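Local coordinates for protein interacting with Hsp90 1 (PDB 4CHH), which takes part in pre-rRNA processing, is required for the NOP58-snoRNA interaction, and belongs to the Hsp90-associated R2TP complex, its N-terminal domain being the piece described here, at residues 74-79 with 126-131; 82-85 with 89-92. All coordinates share one frame; numbering follows the deposited sequence.

Contact 1 (74-79 with 126-131)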
# COMPACT_ATOMS: atom_id res chain seq x y z
N VAL A 74 19.05 -4.98 -2.80
CA VAL A 74 19.22 -6.43 -2.85
C VAL A 74 18.03 -7.04 -3.63
O VAL A 74 16.88 -6.90 -3.21
CB VAL A 74 19.36 -7.08 -1.44
CG1 VAL A 74 19.41 -8.60 -1.54
CG2 VAL A 74 20.59 -6.54 -0.69
N ASP A 75 18.34 -7.72 -4.75
CA ASP A 75 17.39 -8.41 -5.63
C ASP A 75 16.66 -9.51 -4.86
O ASP A 75 17.26 -10.12 -3.98
CB ASP A 75 18.14 -9.01 -6.85
CG ASP A 75 17.24 -9.51 -7.97
OD1 ASP A 75 16.15 -8.90 -8.17
OD2 ASP A 75 17.62 -10.50 -8.64
N PHE A 76 15.36 -9.76 -5.16
CA PHE A 76 14.61 -10.76 -4.40
C PHE A 76 15.06 -12.18 -4.73
O PHE A 76 14.93 -12.67 -5.85
CB PHE A 76 13.07 -10.65 -4.53
CG PHE A 76 12.36 -11.71 -3.69
CD1 PHE A 76 12.40 -11.66 -2.30
CD2 PHE A 76 11.71 -12.78 -4.30
CE1 PHE A 76 11.81 -12.68 -1.53
CE2 PHE A 76 11.10 -13.78 -3.52
CZ PHE A 76 11.17 -13.73 -2.14
N ASN A 77 15.56 -12.82 -3.70
CA ASN A 77 15.95 -14.21 -3.61
C ASN A 77 15.54 -14.62 -2.19
O ASN A 77 16.03 -14.02 -1.23
CB ASN A 77 17.44 -14.39 -3.89
CG ASN A 77 17.90 -15.83 -3.86
OD1 ASN A 77 17.81 -16.53 -2.84
ND2 ASN A 77 18.45 -16.30 -4.97
N ALA A 78 14.58 -15.57 -2.08
CA ALA A 78 13.97 -15.99 -0.81
C ALA A 78 14.99 -16.30 0.30
O ALA A 78 14.83 -15.81 1.39
CB ALA A 78 13.06 -17.21 -1.03
N ARG A 79 16.01 -17.09 -0.00
CA ARG A 79 17.00 -17.53 1.00
C ARG A 79 17.88 -16.39 1.51
O ARG A 79 18.28 -16.43 2.67
CB ARG A 79 17.87 -18.70 0.45
CG ARG A 79 17.07 -19.99 0.17
CD ARG A 79 16.56 -20.78 1.38
NE ARG A 79 15.65 -20.01 2.26
CZ ARG A 79 14.34 -19.86 2.06
NH1 ARG A 79 13.74 -20.42 1.01
NH2 ARG A 79 13.61 -19.14 2.91
N CYS A 126 4.05 -11.78 -7.23
CA CYS A 126 3.26 -12.70 -8.07
C CYS A 126 3.77 -14.11 -7.93
O CYS A 126 2.99 -15.06 -7.95
CB CYS A 126 3.31 -12.28 -9.53
SG CYS A 126 2.34 -10.83 -9.94
N ASP A 127 5.12 -14.26 -7.90
CA ASP A 127 5.85 -15.52 -7.90
C ASP A 127 6.18 -16.10 -6.52
O ASP A 127 6.58 -17.27 -6.44
CB ASP A 127 7.17 -15.33 -8.68
CG ASP A 127 7.02 -14.87 -10.11
OD1 ASP A 127 5.98 -15.20 -10.75
OD2 ASP A 127 7.94 -14.19 -10.62
N ASP A 128 6.07 -15.30 -5.44
CA ASP A 128 6.36 -15.80 -4.10
C ASP A 128 5.23 -15.35 -3.18
O ASP A 128 5.07 -14.15 -2.91
CB ASP A 128 7.75 -15.35 -3.61
CG ASP A 128 8.21 -15.99 -2.31
OD1 ASP A 128 7.54 -15.78 -1.28
OD2 ASP A 128 9.26 -16.65 -2.30
N ILE A 129 4.42 -16.33 -2.73
CA ILE A 129 3.24 -16.09 -1.89
C ILE A 129 3.66 -15.65 -0.48
O ILE A 129 2.92 -14.90 0.14
CB ILE A 129 2.26 -17.32 -1.88
CG1 ILE A 129 0.96 -17.03 -1.09
CG2 ILE A 129 2.92 -18.59 -1.35
CD1 ILE A 129 -0.21 -16.31 -1.91
N GLN A 130 4.81 -16.12 0.03
CA GLN A 130 5.27 -15.70 1.34
C GLN A 130 5.62 -14.21 1.31
O GLN A 130 5.27 -13.49 2.24
CB GLN A 130 6.49 -16.54 1.82
CG GLN A 130 6.09 -17.94 2.32
CD GLN A 130 5.52 -18.86 1.25
OE1 GLN A 130 6.02 -18.96 0.12
NE2 GLN A 130 4.44 -19.56 1.60
N LEU A 131 6.30 -13.75 0.25
CA LEU A 131 6.64 -12.33 0.07
C LEU A 131 5.34 -11.50 -0.09
O LEU A 131 5.19 -10.45 0.53
CB LEU A 131 7.58 -12.12 -1.13
CG LEU A 131 8.11 -10.66 -1.34
CD1 LEU A 131 8.99 -10.19 -0.20
CD2 LEU A 131 8.86 -10.51 -2.65
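L131 packs on the face of F76: its CD2 methyl sits over the middle of the phenyl ring, 3.7 Å from the F76 centroid and almost on the ring normal, a well-centred CH-pi contact. The two side chains come from opposite directions. D128 takes a different position on the same ring. OD2 of D128 lies in the ring plane at the edge, 3.5 Å from CZ of F76, with the carboxylate plane turned 88° to the ring. CG of D128 is anti to the backbone N (chi1 -172°), a rotation that lets one group serve two purposes: OD2 goes to the ring edge while OD1 accepts from L131 N at 2.8 Å. That bond is fairly straight (160°) and reaches OD1 on its anti side, somewhat out of the carboxylate plane, making D128 the N-cap of helix 129-147. N77 caps helix 78-86 in turn, accepting weakly from R79 N. Beyond this first shell, F76 also touches V81, and L131 touches W124 and I125 of helix 119-127. The chemistry is thus apolar over one ring face, with A78 N above the other toward its rim, and polar at the C-H edge, which is likely to welcome a carboxylate oxygen.

Contact 2 (82-85 with 89-92)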
# COMPACT_ATOMS: atom_id res chain seq x y z
N PHE A 82 14.48 -13.34 3.12
CA PHE A 82 13.66 -13.56 4.32
C PHE A 82 14.48 -13.37 5.63
O PHE A 82 13.99 -12.67 6.52
CB PHE A 82 12.91 -14.91 4.28
CG PHE A 82 11.82 -14.89 3.22
CD1 PHE A 82 10.90 -13.85 3.17
CD2 PHE A 82 11.71 -15.92 2.30
CE1 PHE A 82 9.88 -13.83 2.20
CE2 PHE A 82 10.68 -15.91 1.33
CZ PHE A 82 9.78 -14.87 1.29
N PRO A 83 15.74 -13.83 5.73
CA PRO A 83 16.54 -13.51 6.92
C PRO A 83 16.76 -12.00 7.07
O PRO A 83 16.69 -11.50 8.19
CB PRO A 83 17.86 -14.26 6.65
CG PRO A 83 17.43 -15.44 5.81
CD PRO A 83 16.50 -14.75 4.84
N LEU A 84 16.97 -11.25 5.96
CA LEU A 84 17.14 -9.78 6.00
C LEU A 84 15.87 -9.07 6.47
O LEU A 84 15.96 -8.07 7.17
CB LEU A 84 17.55 -9.22 4.63
CG LEU A 84 18.95 -9.54 4.14
CD1 LEU A 84 19.12 -9.03 2.72
CD2 LEU A 84 20.03 -8.95 5.08
N ILE A 85 14.69 -9.62 6.12
CA ILE A 85 13.41 -9.07 6.56
C ILE A 85 13.31 -9.21 8.09
O ILE A 85 12.99 -8.23 8.76
CB ILE A 85 12.21 -9.71 5.83
CG1 ILE A 85 12.19 -9.26 4.35
CG2 ILE A 85 10.85 -9.42 6.59
CD1 ILE A 85 11.08 -9.97 3.45
N GLU A 89 16.48 -5.36 7.70
CA GLU A 89 17.48 -4.84 6.78
C GLU A 89 16.98 -4.84 5.33
O GLU A 89 17.69 -4.37 4.44
CB GLU A 89 18.78 -5.66 6.91
CG GLU A 89 19.62 -5.18 8.08
CD GLU A 89 20.87 -5.99 8.34
OE1 GLU A 89 21.74 -6.06 7.44
OE2 GLU A 89 21.00 -6.53 9.46
N TRP A 90 15.74 -5.31 5.10
CA TRP A 90 15.19 -5.33 3.76
C TRP A 90 13.69 -5.09 3.81
O TRP A 90 12.99 -5.68 4.64
CB TRP A 90 15.49 -6.68 3.09
CG TRP A 90 15.30 -6.77 1.61
CD1 TRP A 90 16.29 -6.77 0.67
CD2 TRP A 90 14.08 -7.07 0.90
NE1 TRP A 90 15.76 -6.95 -0.58
CE2 TRP A 90 14.40 -7.15 -0.47
CE3 TRP A 90 12.73 -7.25 1.29
CZ2 TRP A 90 13.44 -7.47 -1.45
CZ3 TRP A 90 11.78 -7.53 0.32
CH2 TRP A 90 12.14 -7.64 -1.03
N GLU A 91 13.18 -4.28 2.87
CA GLU A 91 11.75 -3.99 2.76
C GLU A 91 11.42 -3.55 1.37
O GLU A 91 12.24 -2.95 0.71
CB GLU A 91 11.38 -2.87 3.76
CG GLU A 91 9.89 -2.81 4.07
CD GLU A 91 9.51 -2.25 5.43
OE1 GLU A 91 10.12 -2.65 6.44
OE2 GLU A 91 8.52 -1.47 5.49
N ILE A 92 10.19 -3.81 0.94
CA ILE A 92 9.71 -3.27 -0.33
C ILE A 92 9.28 -1.81 -0.01
O ILE A 92 8.35 -1.64 0.78
CB ILE A 92 8.56 -4.12 -0.95
CG1 ILE A 92 9.06 -5.47 -1.48
CG2 ILE A 92 7.81 -3.32 -2.05
CD1 ILE A 92 7.97 -6.42 -2.07
O HOH W 1 12.20 -5.59 7.21
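I85 lies against W90 and can be followed outward along its longer branch. Its CB leaves the helix beside W90 rather than aimed at it, and CG1 of I85, set anti to the carbonyl carbon (chi1 -70°), is the first atom to touch, 3.7 Å from CE3 of the W90 indole and equally near W90 O. CD1 of I85 goes on along the six-membered ring, 3.8 Å from CE3 of W90 and a little farther from CZ3, meeting the indole obliquely. With an alanine here the branches beyond CB are gone, which would probably open a gap beside CE3 and CZ3 of W90 and leave the indole less firmly held. Next to it, L84 packs its CB against CB of W90 at 3.6 Å, while its CD2 approaches CB of E89. The backbones are tied as well: E89 N donates to L84 O at 2.8 Å, nearly straight at 166°, the donor tilted 24° from the carbonyl plane. This i+5 to i bond turns the chain back as helix 78-86 ends. One water bridges the return by donating to both I85 O and W90 O, the latter at 2.7 Å. I85 also touches W138 of helix 129-147, and I92 reaches C121 and I125 of helix 119-127, which seats the turn between helix 78-86 and strand 95-103 against both neighbouring helices.

Contacts 1 and 2 illustrate how one short helix can be fixed at both ends: 74-79 leads into helix 78-86, and the loop residues 89-92 follow its last turn. Their centres are about 10 Å apart, and both lie about 17 Å from the centre of the chain, on the same side of it. Two direct junctions join them. V74 O accepts a probable hydrogen bond from W90 NE1 at 2.9 Å, occupying the indole N-H, while CZ of F82 packs 3.5 Å from D128 OD1 and also against Q130. The capping carboxylate of contact 1 therefore touches a ring from contact 2. A bound 1,2-ethanediol, probably from the crystallisation liquor, lies about 5 Å from the L84 side chain.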